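Local coordinates for protein beta-galactosidase (Bacillus circulans subsp. alkalophilus, PDB 3TTY) that hydrolyses beta-galactosides, releasing the terminal galactose, as a TIM-barrel glycoside hydrolase that assembles as a trimer, at residues T250-G255 with S273-P278; A290-R295 with V335-D340; W61-I66 with E134-H139; Y75-T80 with M144-N149. One frame throughout, in Å; residues are numbered along the deposited sequence.

Contact 1: residues T250-G255 with S273-P278; sequences TTNLMG and SWDNYP. With GLA (alpha-D-galactopyranose), chain H.
S273 reaches back across the strand pair with its hydroxyl. S273 OG donates to the carbonyl T251 O at 2.9 Å, from above the carbonyl plane. Its chi1 of 71° sets OG between its own backbone N and carbonyl carbon, close to T251. T250 OG1 lies 3.2 Å from S273 OG; its hydrogen bond is with V271 O. The backbones form a short parallel ladder. L253 N gives a nearly straight bond of 2.9 Å to S273 O, and L253 O accepts a more bent bond from D275 N at 3.1 Å. N252, D275 and Y277 belong to the galactose pocket. N252 ND2 lies 3.0 Å from D275 OD2, the amide and carboxylate planes 71° apart. N252 is held by N149 through ND2 and by the backbone N of E150 through OD1. Y277 turns one ring face to O6 of the galactose, and its OH bonds to E307. An alanine at Y277 would probably leave galactose O6 without the ring face beside it and E307 OE1 without its phenol partner. Strands 249-253 and 273-275 are neighbours in the barrel. Strand 303-307 flanks the second, helix 284-296 packs on W274, and helix 262-266 touches T251 and L253.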
# COMPACT_ATOMS: atom_id res chain seq x y z
N THR A 250 -34.00 0.04 -19.03
CA THR A 250 -32.56 -0.15 -19.02
C THR A 250 -32.02 0.05 -17.62
O THR A 250 -32.75 0.42 -16.69
CB THR A 250 -31.86 0.83 -19.98
OG1 THR A 250 -30.48 0.47 -20.12
CG2 THR A 250 -31.94 2.27 -19.46
N THR A 251 -30.73 -0.22 -17.47
CA THR A 251 -29.99 0.22 -16.30
C THR A 251 -28.62 0.65 -16.81
O THR A 251 -28.23 0.27 -17.91
CB THR A 251 -29.91 -0.87 -15.18
OG1 THR A 251 -29.26 -0.32 -14.03
CG2 THR A 251 -29.13 -2.12 -15.67
N ASN A 252 -27.90 1.49 -16.07
CA ASN A 252 -26.68 2.07 -16.63
C ASN A 252 -25.40 1.31 -16.28
O ASN A 252 -25.06 1.14 -15.11
CB ASN A 252 -26.57 3.58 -16.33
CG ASN A 252 -26.74 3.91 -14.85
OD1 ASN A 252 -27.25 3.11 -14.08
ND2 ASN A 252 -26.32 5.11 -14.46
N LEU A 253 -24.70 0.86 -17.32
CA LEU A 253 -23.53 -0.01 -17.17
C LEU A 253 -22.23 0.77 -17.26
O LEU A 253 -22.22 1.96 -17.62
CB LEU A 253 -23.54 -1.12 -18.23
CG LEU A 253 -24.88 -1.79 -18.51
CD1 LEU A 253 -24.71 -2.93 -19.50
CD2 LEU A 253 -25.54 -2.28 -17.24
N MET A 254 -21.12 0.09 -16.97
CA MET A 254 -19.85 0.80 -16.78
C MET A 254 -18.74 0.30 -17.70
O MET A 254 -17.58 0.27 -17.32
CB MET A 254 -19.43 0.74 -15.31
CG MET A 254 -20.41 1.49 -14.40
SD MET A 254 -20.11 1.30 -12.63
CE MET A 254 -20.75 -0.35 -12.36
N GLY A 255 -19.12 -0.08 -18.92
CA GLY A 255 -18.14 -0.45 -19.92
C GLY A 255 -17.36 -1.69 -19.54
O GLY A 255 -17.94 -2.76 -19.31
N SER A 273 -27.24 0.90 -21.92
CA SER A 273 -26.87 2.28 -21.69
C SER A 273 -25.63 2.24 -20.84
O SER A 273 -25.38 1.24 -20.15
CB SER A 273 -27.99 3.04 -20.98
OG SER A 273 -28.13 2.64 -19.63
N TRP A 274 -24.81 3.28 -20.91
CA TRP A 274 -23.56 3.27 -20.15
C TRP A 274 -23.03 4.66 -19.86
O TRP A 274 -23.51 5.66 -20.40
CB TRP A 274 -22.51 2.37 -20.82
CG TRP A 274 -21.54 3.00 -21.80
CD1 TRP A 274 -21.81 3.46 -23.07
CD2 TRP A 274 -20.13 3.16 -21.61
NE1 TRP A 274 -20.66 3.92 -23.66
CE2 TRP A 274 -19.61 3.75 -22.79
CE3 TRP A 274 -19.25 2.88 -20.55
CZ2 TRP A 274 -18.26 4.06 -22.94
CZ3 TRP A 274 -17.90 3.19 -20.70
CH2 TRP A 274 -17.42 3.78 -21.89
N ASP A 275 -22.02 4.70 -19.00
CA ASP A 275 -21.51 5.94 -18.44
C ASP A 275 -20.03 6.07 -18.79
O ASP A 275 -19.19 5.35 -18.27
CB ASP A 275 -21.73 5.94 -16.92
CG ASP A 275 -23.20 5.65 -16.52
OD1 ASP A 275 -24.12 5.94 -17.32
OD2 ASP A 275 -23.44 5.14 -15.41
N ASN A 276 -19.73 7.00 -19.69
CA ASN A 276 -18.38 7.14 -20.23
C ASN A 276 -17.59 8.30 -19.63
O ASN A 276 -17.90 9.48 -19.87
CB ASN A 276 -18.43 7.27 -21.75
CG ASN A 276 -17.07 7.51 -22.36
OD1 ASN A 276 -16.92 8.25 -23.34
ND2 ASN A 276 -16.05 6.89 -21.77
N TYR A 277 -16.58 7.95 -18.84
CA TYR A 277 -15.75 8.92 -18.13
C TYR A 277 -14.26 8.72 -18.39
O TYR A 277 -13.56 8.15 -17.55
CB TYR A 277 -16.03 8.87 -16.63
CG TYR A 277 -17.43 9.35 -16.28
CD1 TYR A 277 -17.67 10.70 -16.06
CD2 TYR A 277 -18.49 8.46 -16.19
CE1 TYR A 277 -18.95 11.15 -15.74
CE2 TYR A 277 -19.77 8.90 -15.88
CZ TYR A 277 -19.99 10.24 -15.66
OH TYR A 277 -21.25 10.69 -15.35
N PRO A 278 -13.78 9.16 -19.56
CA PRO A 278 -12.35 9.00 -19.81
C PRO A 278 -11.61 10.06 -19.04
O PRO A 278 -12.14 11.16 -18.86
CB PRO A 278 -12.21 9.27 -21.31
CG PRO A 278 -13.58 9.14 -21.87
CD PRO A 278 -14.51 9.58 -20.76
C1 GLA H . -21.61 7.49 -12.28
C2 GLA H . -22.98 7.61 -11.58
C3 GLA H . -23.49 9.07 -11.51
C4 GLA H . -22.35 9.93 -11.00
C5 GLA H . -21.11 9.72 -11.87
C6 GLA H . -20.00 10.66 -11.37
O1 GLA H . -21.61 7.71 -13.70
O2 GLA H . -23.95 6.82 -12.25
O3 GLA H . -24.61 9.20 -10.62
O4 GLA H . -22.08 9.49 -9.67
O5 GLA H . -20.65 8.37 -11.71
O6 GLA H . -18.98 10.78 -12.37

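Contact 2: residues A290-R295 with V335-D340; sequences AHNLMR and VAHGAD
H337 points its side chain at helix 284-296, where it meets H291 and R295. The two histidines touch at their roots, with H291 CB 3.5 Å from H337 CB. From there the imidazoles part, and the NE2 atoms of H291 and H337 end 6.7 Å apart. H291 ND1 bonds to the indole NE1 of W274. H337 NE2 bonds to E618. R295 reaches the H337 carbonyl. Its CG is anti to the backbone N, and the chain bends at chi3 (81°), which brings the edge of the guanidinium to that carbonyl. R295 NH1 donates to H337 O at 2.6 Å with an angle of 162° at the hydrogen. The oxygen lies in the guanidinium plane, but NH1 sits above the carbonyl plane. That carbonyl belongs to the end of helix 326-336, which closes in a Schellman motif with G338 as the C-prime residue. G338 has a positive phi, and a side chain there would crowd R295 CD. The motif lies in the TIM barrel, just where the chain leaves the helix for strand 339-344. R295 NH1 also lies at the edge of the H337 ring, 3.9 Å from H337 ND1. A water lies in the ring plane, 2.8 Å from H337 ND1, and makes a weak bond to R295 NH2. The same NH2 forms a salt bridge with D442. N292 sits beside H337 and is held by M443, Y431 and T441.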
# COMPACT_ATOMS: atom_id res chain seq x y z
N ALA A 290 -14.52 0.67 -25.67
CA ALA A 290 -15.62 0.57 -24.69
C ALA A 290 -17.02 0.85 -25.28
O ALA A 290 -17.97 0.10 -25.02
CB ALA A 290 -15.35 1.45 -23.46
N HIS A 291 -17.15 1.91 -26.07
CA HIS A 291 -18.42 2.17 -26.74
C HIS A 291 -18.72 0.96 -27.61
O HIS A 291 -19.86 0.48 -27.67
CB HIS A 291 -18.34 3.40 -27.66
CG HIS A 291 -18.15 4.71 -26.95
ND1 HIS A 291 -19.06 5.22 -26.05
CD2 HIS A 291 -17.17 5.64 -27.07
CE1 HIS A 291 -18.64 6.39 -25.62
NE2 HIS A 291 -17.50 6.67 -26.22
N ASN A 292 -17.69 0.51 -28.32
CA ASN A 292 -17.80 -0.64 -29.21
C ASN A 292 -18.36 -1.85 -28.47
O ASN A 292 -19.33 -2.46 -28.91
CB ASN A 292 -16.43 -0.97 -29.80
CG ASN A 292 -16.53 -1.75 -31.10
OD1 ASN A 292 -17.30 -2.72 -31.21
ND2 ASN A 292 -15.74 -1.34 -32.08
N LEU A 293 -17.77 -2.17 -27.33
CA LEU A 293 -18.22 -3.30 -26.53
C LEU A 293 -19.68 -3.12 -26.13
O LEU A 293 -20.42 -4.09 -26.01
CB LEU A 293 -17.36 -3.46 -25.28
CG LEU A 293 -17.75 -4.60 -24.34
CD1 LEU A 293 -17.53 -5.95 -25.03
CD2 LEU A 293 -16.95 -4.52 -23.06
N MET A 294 -20.10 -1.89 -25.90
CA MET A 294 -21.47 -1.67 -25.44
C MET A 294 -22.44 -1.96 -26.57
O MET A 294 -23.57 -2.41 -26.35
CB MET A 294 -21.65 -0.24 -24.92
CG MET A 294 -20.84 0.11 -23.67
SD MET A 294 -21.25 -0.83 -22.19
CE MET A 294 -20.07 -2.17 -22.30
N ARG A 295 -22.00 -1.68 -27.79
CA ARG A 295 -22.77 -2.01 -28.97
C ARG A 295 -22.85 -3.53 -29.11
O ARG A 295 -23.88 -4.09 -29.49
CB ARG A 295 -22.12 -1.41 -30.20
CG ARG A 295 -22.85 -1.68 -31.49
CD ARG A 295 -22.20 -0.92 -32.63
NE ARG A 295 -21.02 -1.57 -33.18
CZ ARG A 295 -19.80 -1.04 -33.21
NH1 ARG A 295 -19.57 0.16 -32.67
NH2 ARG A 295 -18.80 -1.71 -33.78
N VAL A 335 -21.44 8.40 -30.51
CA VAL A 335 -22.42 8.21 -31.57
C VAL A 335 -21.84 7.34 -32.68
O VAL A 335 -22.51 6.45 -33.20
CB VAL A 335 -22.89 9.56 -32.15
CG1 VAL A 335 -23.89 9.32 -33.29
CG2 VAL A 335 -23.50 10.42 -31.04
N ALA A 336 -20.58 7.62 -33.03
CA ALA A 336 -19.86 6.89 -34.07
C ALA A 336 -19.83 5.38 -33.79
O ALA A 336 -19.74 4.58 -34.72
CB ALA A 336 -18.43 7.42 -34.16
N HIS A 337 -19.91 5.01 -32.52
CA HIS A 337 -19.81 3.60 -32.17
C HIS A 337 -21.13 2.95 -31.79
O HIS A 337 -21.15 1.79 -31.39
CB HIS A 337 -18.73 3.36 -31.12
CG HIS A 337 -17.36 3.65 -31.62
ND1 HIS A 337 -16.69 2.81 -32.49
CD2 HIS A 337 -16.54 4.71 -31.43
CE1 HIS A 337 -15.51 3.33 -32.79
NE2 HIS A 337 -15.40 4.48 -32.16
N GLY A 338 -22.24 3.67 -31.98
CA GLY A 338 -23.55 3.06 -31.83
C GLY A 338 -24.49 3.79 -30.89
O GLY A 338 -25.63 3.39 -30.72
N ALA A 339 -24.02 4.87 -30.28
CA ALA A 339 -24.86 5.62 -29.35
C ALA A 339 -25.95 6.42 -30.07
O ALA A 339 -25.66 7.15 -31.01
CB ALA A 339 -24.00 6.55 -28.48
N ASP A 340 -27.19 6.28 -29.62
CA ASP A 340 -28.31 7.02 -30.20
C ASP A 340 -28.86 8.05 -29.22
O ASP A 340 -29.95 8.58 -29.41
CB ASP A 340 -29.42 6.07 -30.67
CG ASP A 340 -29.19 5.55 -32.08
OD1 ASP A 340 -28.13 5.87 -32.66
OD2 ASP A 340 -30.06 4.81 -32.60
O HOH W 1 -17.07 0.75 -34.40

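Contact 3: residues W61-I66 with E134-H139; sequences WLDDII and ERYKDH
D63 meets both R135 and Y136 between helix 60-71 and the C-terminal end of helix 119-135, in the outer layer of the TIM barrel. Helix 60-71 leads into strand 75-79, and helix 119-135 ends here ahead of strand 142-146. A type I turn from Y136 to H139 begins the link to that strand. From CB, the D63 side chain turns its CG beside the backbone N (chi1 -68°), which brings the carboxylate to the second segment. CG faces the edge of the R135 guanidinium. D63 OD1 uses its syn lone pair for R135 NE at 3.0 Å. D63 OD1 also accepts from Y136 OH at 2.7 Å, nearly along its C-O bond. D63 OD2 takes R135 NH2 at 2.7 Å, again by the syn lone pair. This is a side-on salt bridge, with carboxylate and guanidinium planes only 13° apart. The tyrosine ring stands nearly perpendicular to the carboxylate. An alanine at D63 would probably leave the R135 charge without its mate and free the Y136 hydroxyl to turn. L62 packs on the same hydroxyl, its CG 3.4 Å from Y136 OH. I66 CD1 lies over one face of the Y136 ring, opposite R135 CG. I66 CG2 sits over the H139 ring, 3.3 Å from H139 NE2.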
# COMPACT_ATOMS: atom_id res chain seq x y z
N TRP A 61 -44.16 15.67 -4.85
CA TRP A 61 -43.00 16.45 -5.26
C TRP A 61 -42.58 16.06 -6.67
O TRP A 61 -42.23 16.90 -7.50
CB TRP A 61 -41.82 16.22 -4.29
CG TRP A 61 -41.28 14.82 -4.35
CD1 TRP A 61 -41.77 13.73 -3.70
CD2 TRP A 61 -40.18 14.35 -5.14
NE1 TRP A 61 -41.04 12.61 -4.03
CE2 TRP A 61 -40.06 12.96 -4.91
CE3 TRP A 61 -39.28 14.97 -6.01
CZ2 TRP A 61 -39.07 12.19 -5.51
CZ3 TRP A 61 -38.29 14.20 -6.61
CH2 TRP A 61 -38.20 12.82 -6.36
N LEU A 62 -42.62 14.76 -6.94
CA LEU A 62 -42.22 14.23 -8.23
C LEU A 62 -43.25 14.55 -9.32
O LEU A 62 -42.88 14.87 -10.45
CB LEU A 62 -42.00 12.72 -8.13
CG LEU A 62 -41.56 12.03 -9.41
CD1 LEU A 62 -40.27 12.65 -9.87
CD2 LEU A 62 -41.42 10.53 -9.17
N ASP A 63 -44.54 14.47 -8.99
CA ASP A 63 -45.59 14.92 -9.91
C ASP A 63 -45.25 16.29 -10.48
O ASP A 63 -45.35 16.51 -11.68
CB ASP A 63 -46.95 15.02 -9.20
CG ASP A 63 -47.51 13.67 -8.79
OD1 ASP A 63 -46.92 12.63 -9.14
OD2 ASP A 63 -48.56 13.66 -8.11
N ASP A 64 -44.86 17.21 -9.61
CA ASP A 64 -44.60 18.59 -10.01
C ASP A 64 -43.42 18.72 -10.93
O ASP A 64 -43.46 19.47 -11.91
CB ASP A 64 -44.38 19.47 -8.79
CG ASP A 64 -45.66 20.08 -8.30
OD1 ASP A 64 -46.75 19.49 -8.56
OD2 ASP A 64 -45.58 21.16 -7.67
N ILE A 65 -42.35 18.00 -10.61
CA ILE A 65 -41.18 17.98 -11.46
C ILE A 65 -41.53 17.48 -12.86
O ILE A 65 -41.14 18.08 -13.86
CB ILE A 65 -40.08 17.13 -10.83
CG1 ILE A 65 -39.44 17.91 -9.68
CG2 ILE A 65 -39.04 16.75 -11.87
CD1 ILE A 65 -38.79 17.02 -8.64
N ILE A 66 -42.27 16.39 -12.92
CA ILE A 66 -42.63 15.78 -14.20
C ILE A 66 -43.56 16.70 -15.01
O ILE A 66 -43.40 16.85 -16.22
CB ILE A 66 -43.27 14.40 -13.99
CG1 ILE A 66 -42.21 13.40 -13.54
CG2 ILE A 66 -43.90 13.91 -15.27
CD1 ILE A 66 -42.77 12.09 -13.06
N GLU A 134 -47.16 2.28 -11.85
CA GLU A 134 -48.60 2.40 -11.72
C GLU A 134 -49.03 3.87 -11.75
O GLU A 134 -49.96 4.25 -12.47
CB GLU A 134 -49.10 1.72 -10.45
CG GLU A 134 -50.56 2.04 -10.09
CD GLU A 134 -51.02 1.37 -8.80
OE1 GLU A 134 -52.09 0.73 -8.82
OE2 GLU A 134 -50.30 1.47 -7.78
N ARG A 135 -48.37 4.70 -10.95
CA ARG A 135 -48.76 6.10 -10.85
C ARG A 135 -48.63 6.82 -12.20
O ARG A 135 -49.46 7.65 -12.55
CB ARG A 135 -47.95 6.84 -9.79
CG ARG A 135 -48.43 8.27 -9.53
CD ARG A 135 -47.62 8.93 -8.43
NE ARG A 135 -48.18 10.21 -8.01
CZ ARG A 135 -49.10 10.34 -7.07
NH1 ARG A 135 -49.58 9.27 -6.45
NH2 ARG A 135 -49.55 11.54 -6.73
N TYR A 136 -47.58 6.49 -12.94
CA TYR A 136 -47.31 7.22 -14.18
C TYR A 136 -47.57 6.40 -15.43
O TYR A 136 -47.05 6.71 -16.50
CB TYR A 136 -45.86 7.75 -14.19
CG TYR A 136 -45.56 8.63 -12.99
CD1 TYR A 136 -46.28 9.80 -12.77
CD2 TYR A 136 -44.56 8.30 -12.08
CE1 TYR A 136 -46.02 10.61 -11.68
CE2 TYR A 136 -44.30 9.11 -10.98
CZ TYR A 136 -45.02 10.26 -10.79
OH TYR A 136 -44.78 11.08 -9.71
N LYS A 137 -48.38 5.34 -15.30
CA LYS A 137 -48.60 4.38 -16.38
C LYS A 137 -49.18 5.02 -17.64
O LYS A 137 -49.03 4.48 -18.73
CB LYS A 137 -49.53 3.25 -15.93
CG LYS A 137 -50.95 3.70 -15.59
CD LYS A 137 -51.79 2.53 -15.14
CE LYS A 137 -53.18 2.98 -14.69
NZ LYS A 137 -54.09 3.27 -15.84
N ASP A 138 -49.83 6.16 -17.49
CA ASP A 138 -50.45 6.81 -18.63
C ASP A 138 -49.76 8.10 -19.01
O ASP A 138 -50.27 8.86 -19.83
CB ASP A 138 -51.93 7.07 -18.35
CG ASP A 138 -52.72 5.78 -18.23
OD1 ASP A 138 -53.59 5.70 -17.34
OD2 ASP A 138 -52.45 4.85 -19.02
N HIS A 139 -48.61 8.36 -18.40
CA HIS A 139 -47.91 9.59 -18.70
C HIS A 139 -47.13 9.45 -20.00
O HIS A 139 -46.33 8.53 -20.15
CB HIS A 139 -47.00 10.03 -17.56
CG HIS A 139 -46.72 11.50 -17.57
ND1 HIS A 139 -45.98 12.11 -18.57
CD2 HIS A 139 -47.11 12.50 -16.73
CE1 HIS A 139 -45.92 13.41 -18.33
NE2 HIS A 139 -46.59 13.67 -17.23

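Contact 4: residues Y75-T80 with M144-N149; sequences YLCLAT and MWHVSN. With GLA (alpha-D-galactopyranose), chain H.
The third and fourth strands of the TIM barrel meet here, and the chain beyond strand 142-146 runs into the galactose pocket. C77, L78 and A79 pair in parallel with M144, W145 and H146, and the short strand axes are 32° apart. The backbone ladder has three bonds. L78 N donates to M144 O at 2.9 Å. L78 O accepts from H146 N at 2.8 Å. T80 N gives a longer bond to H146 O. Beyond the strands the T80 hydroxyl adds a side-chain bond. Its chi1 of 58° sets OG1 between the backbone N and the carbonyl carbon. There T80 OG1 accepts a nearly straight bond from S148 N at 2.8 Å, and it is bonded further to E236 and T82. On one face of the sheet, L78 and W145 lie side by side and point the same way. L78 CD2 comes within 3.4 Å of W145 CZ3, and W145 NE1 reaches T244 on the outer side. The other face carries C77, A79, M144 and H146. C77 SG touches M144 CG at 3.9 Å and meets the H146 ring at its edge. A79 CB lies 3.7 Å from H146 ND1. M306 of strand 303-307 packs on C77 and H146 from across the barrel. Past the strand, N149 ND2 donates to O2 of the galactose at 3.1 Å, and it is also hydrogen-bonded with H112. A ligand-binding residue just beyond the C-terminal end of a parallel strand is the usual layout of a TIM-barrel active site.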
# COMPACT_ATOMS: atom_id res chain seq x y z
N TYR A 75 -38.54 15.25 -22.48
CA TYR A 75 -38.85 13.84 -22.25
C TYR A 75 -38.17 13.28 -21.01
O TYR A 75 -37.13 13.80 -20.59
CB TYR A 75 -38.48 13.01 -23.48
CG TYR A 75 -39.38 13.30 -24.67
CD1 TYR A 75 -40.69 12.84 -24.70
CD2 TYR A 75 -38.91 14.03 -25.77
CE1 TYR A 75 -41.52 13.10 -25.78
CE2 TYR A 75 -39.73 14.30 -26.86
CZ TYR A 75 -41.04 13.83 -26.86
OH TYR A 75 -41.85 14.09 -27.93
N LEU A 76 -38.75 12.22 -20.46
CA LEU A 76 -38.33 11.71 -19.16
C LEU A 76 -37.71 10.31 -19.23
O LEU A 76 -38.32 9.36 -19.73
CB LEU A 76 -39.49 11.73 -18.18
CG LEU A 76 -40.11 13.12 -18.08
CD1 LEU A 76 -41.47 13.09 -17.40
CD2 LEU A 76 -39.17 14.06 -17.38
N CYS A 77 -36.47 10.22 -18.76
CA CYS A 77 -35.86 8.95 -18.43
C CYS A 77 -36.06 8.77 -16.91
O CYS A 77 -35.32 9.34 -16.11
CB CYS A 77 -34.39 8.96 -18.80
SG CYS A 77 -33.58 7.39 -18.50
N LEU A 78 -37.09 8.02 -16.53
CA LEU A 78 -37.50 7.96 -15.13
C LEU A 78 -36.82 6.82 -14.39
O LEU A 78 -36.95 5.66 -14.76
CB LEU A 78 -39.03 7.85 -15.00
CG LEU A 78 -39.60 7.81 -13.58
CD1 LEU A 78 -39.20 9.06 -12.76
CD2 LEU A 78 -41.10 7.65 -13.58
N ALA A 79 -36.08 7.16 -13.33
CA ALA A 79 -35.38 6.16 -12.54
C ALA A 79 -36.26 5.62 -11.40
O ALA A 79 -37.16 6.31 -10.92
CB ALA A 79 -34.06 6.73 -11.99
N THR A 80 -36.01 4.39 -10.99
CA THR A 80 -36.75 3.78 -9.89
C THR A 80 -36.26 4.21 -8.51
O THR A 80 -36.91 3.90 -7.50
CB THR A 80 -36.67 2.25 -9.97
OG1 THR A 80 -35.29 1.87 -9.92
CG2 THR A 80 -37.29 1.76 -11.26
N MET A 144 -38.34 6.06 -21.22
CA MET A 144 -37.35 5.08 -20.77
C MET A 144 -37.39 4.92 -19.26
O MET A 144 -37.54 5.91 -18.54
CB MET A 144 -35.95 5.52 -21.22
CG MET A 144 -34.81 4.57 -20.87
SD MET A 144 -34.83 2.98 -21.75
CE MET A 144 -34.84 3.50 -23.46
N TRP A 145 -37.29 3.68 -18.77
CA TRP A 145 -37.11 3.42 -17.34
C TRP A 145 -35.63 3.20 -17.05
O TRP A 145 -34.94 2.48 -17.77
CB TRP A 145 -37.90 2.18 -16.87
CG TRP A 145 -39.39 2.38 -16.75
CD1 TRP A 145 -40.34 1.93 -17.61
CD2 TRP A 145 -40.09 3.06 -15.69
NE1 TRP A 145 -41.59 2.29 -17.17
CE2 TRP A 145 -41.46 2.99 -15.99
CE3 TRP A 145 -39.69 3.73 -14.53
CZ2 TRP A 145 -42.43 3.55 -15.18
CZ3 TRP A 145 -40.65 4.29 -13.73
CH2 TRP A 145 -42.01 4.20 -14.05
N HIS A 146 -35.17 3.79 -15.96
CA HIS A 146 -33.78 3.75 -15.54
C HIS A 146 -33.76 3.02 -14.18
O HIS A 146 -33.89 3.64 -13.12
CB HIS A 146 -33.26 5.20 -15.47
CG HIS A 146 -31.86 5.37 -14.93
ND1 HIS A 146 -31.43 4.76 -13.77
CD2 HIS A 146 -30.84 6.15 -15.36
CE1 HIS A 146 -30.19 5.15 -13.52
NE2 HIS A 146 -29.81 5.99 -14.47
N VAL A 147 -33.62 1.70 -14.24
CA VAL A 147 -33.68 0.85 -13.04
C VAL A 147 -32.46 1.03 -12.17
O VAL A 147 -31.32 0.87 -12.63
CB VAL A 147 -33.79 -0.64 -13.40
CG1 VAL A 147 -33.61 -1.50 -12.15
CG2 VAL A 147 -35.12 -0.92 -14.09
N SER A 148 -32.70 1.37 -10.90
CA SER A 148 -31.60 1.53 -9.95
C SER A 148 -30.57 2.52 -10.51
O SER A 148 -30.93 3.49 -11.17
CB SER A 148 -30.96 0.16 -9.67
OG SER A 148 -30.10 0.18 -8.54
N ASN A 149 -29.29 2.27 -10.24
CA ASN A 149 -28.19 3.04 -10.79
C ASN A 149 -26.89 2.28 -10.58
O ASN A 149 -26.60 1.84 -9.46
CB ASN A 149 -28.09 4.41 -10.12
CG ASN A 149 -27.15 5.34 -10.87
OD1 ASN A 149 -27.41 5.72 -12.01
ND2 ASN A 149 -26.03 5.69 -10.24
C1 GLA H . -21.61 7.49 -12.28
C2 GLA H . -22.98 7.61 -11.58
C3 GLA H . -23.49 9.07 -11.51
C4 GLA H . -22.35 9.93 -11.00
C5 GLA H . -21.11 9.72 -11.87
C6 GLA H . -20.00 10.66 -11.37
O1 GLA H . -21.61 7.71 -13.70
O2 GLA H . -23.95 6.82 -12.25
O3 GLA H . -24.61 9.20 -10.62
O4 GLA H . -22.08 9.49 -9.67
O5 GLA H . -20.65 8.37 -11.71
O6 GLA H . -18.98 10.78 -12.37

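From the N terminus, helix 60-71 opens contact 3 and strand 75-79 opens contact 4. The end of helix 119-135 and the turn after it close contact 3, and strand 142-146 closes contact 4, so the two loops cross. Contact 3 joins the helices that lead into the third and fourth strands; contact 4 joins those strands themselves. The two touch where I66 meets L76. Contact 1 follows in series and closes a short loop between strands 249-253 and 273-275. It adjoins contact 4 through N252 and N149, and both reach the bound galactose. Contact 2 comes last, linking helix 284-296 to the turn that ends helix 326-336, just before strand 339-344. It touches contact 1 through W274 and H291.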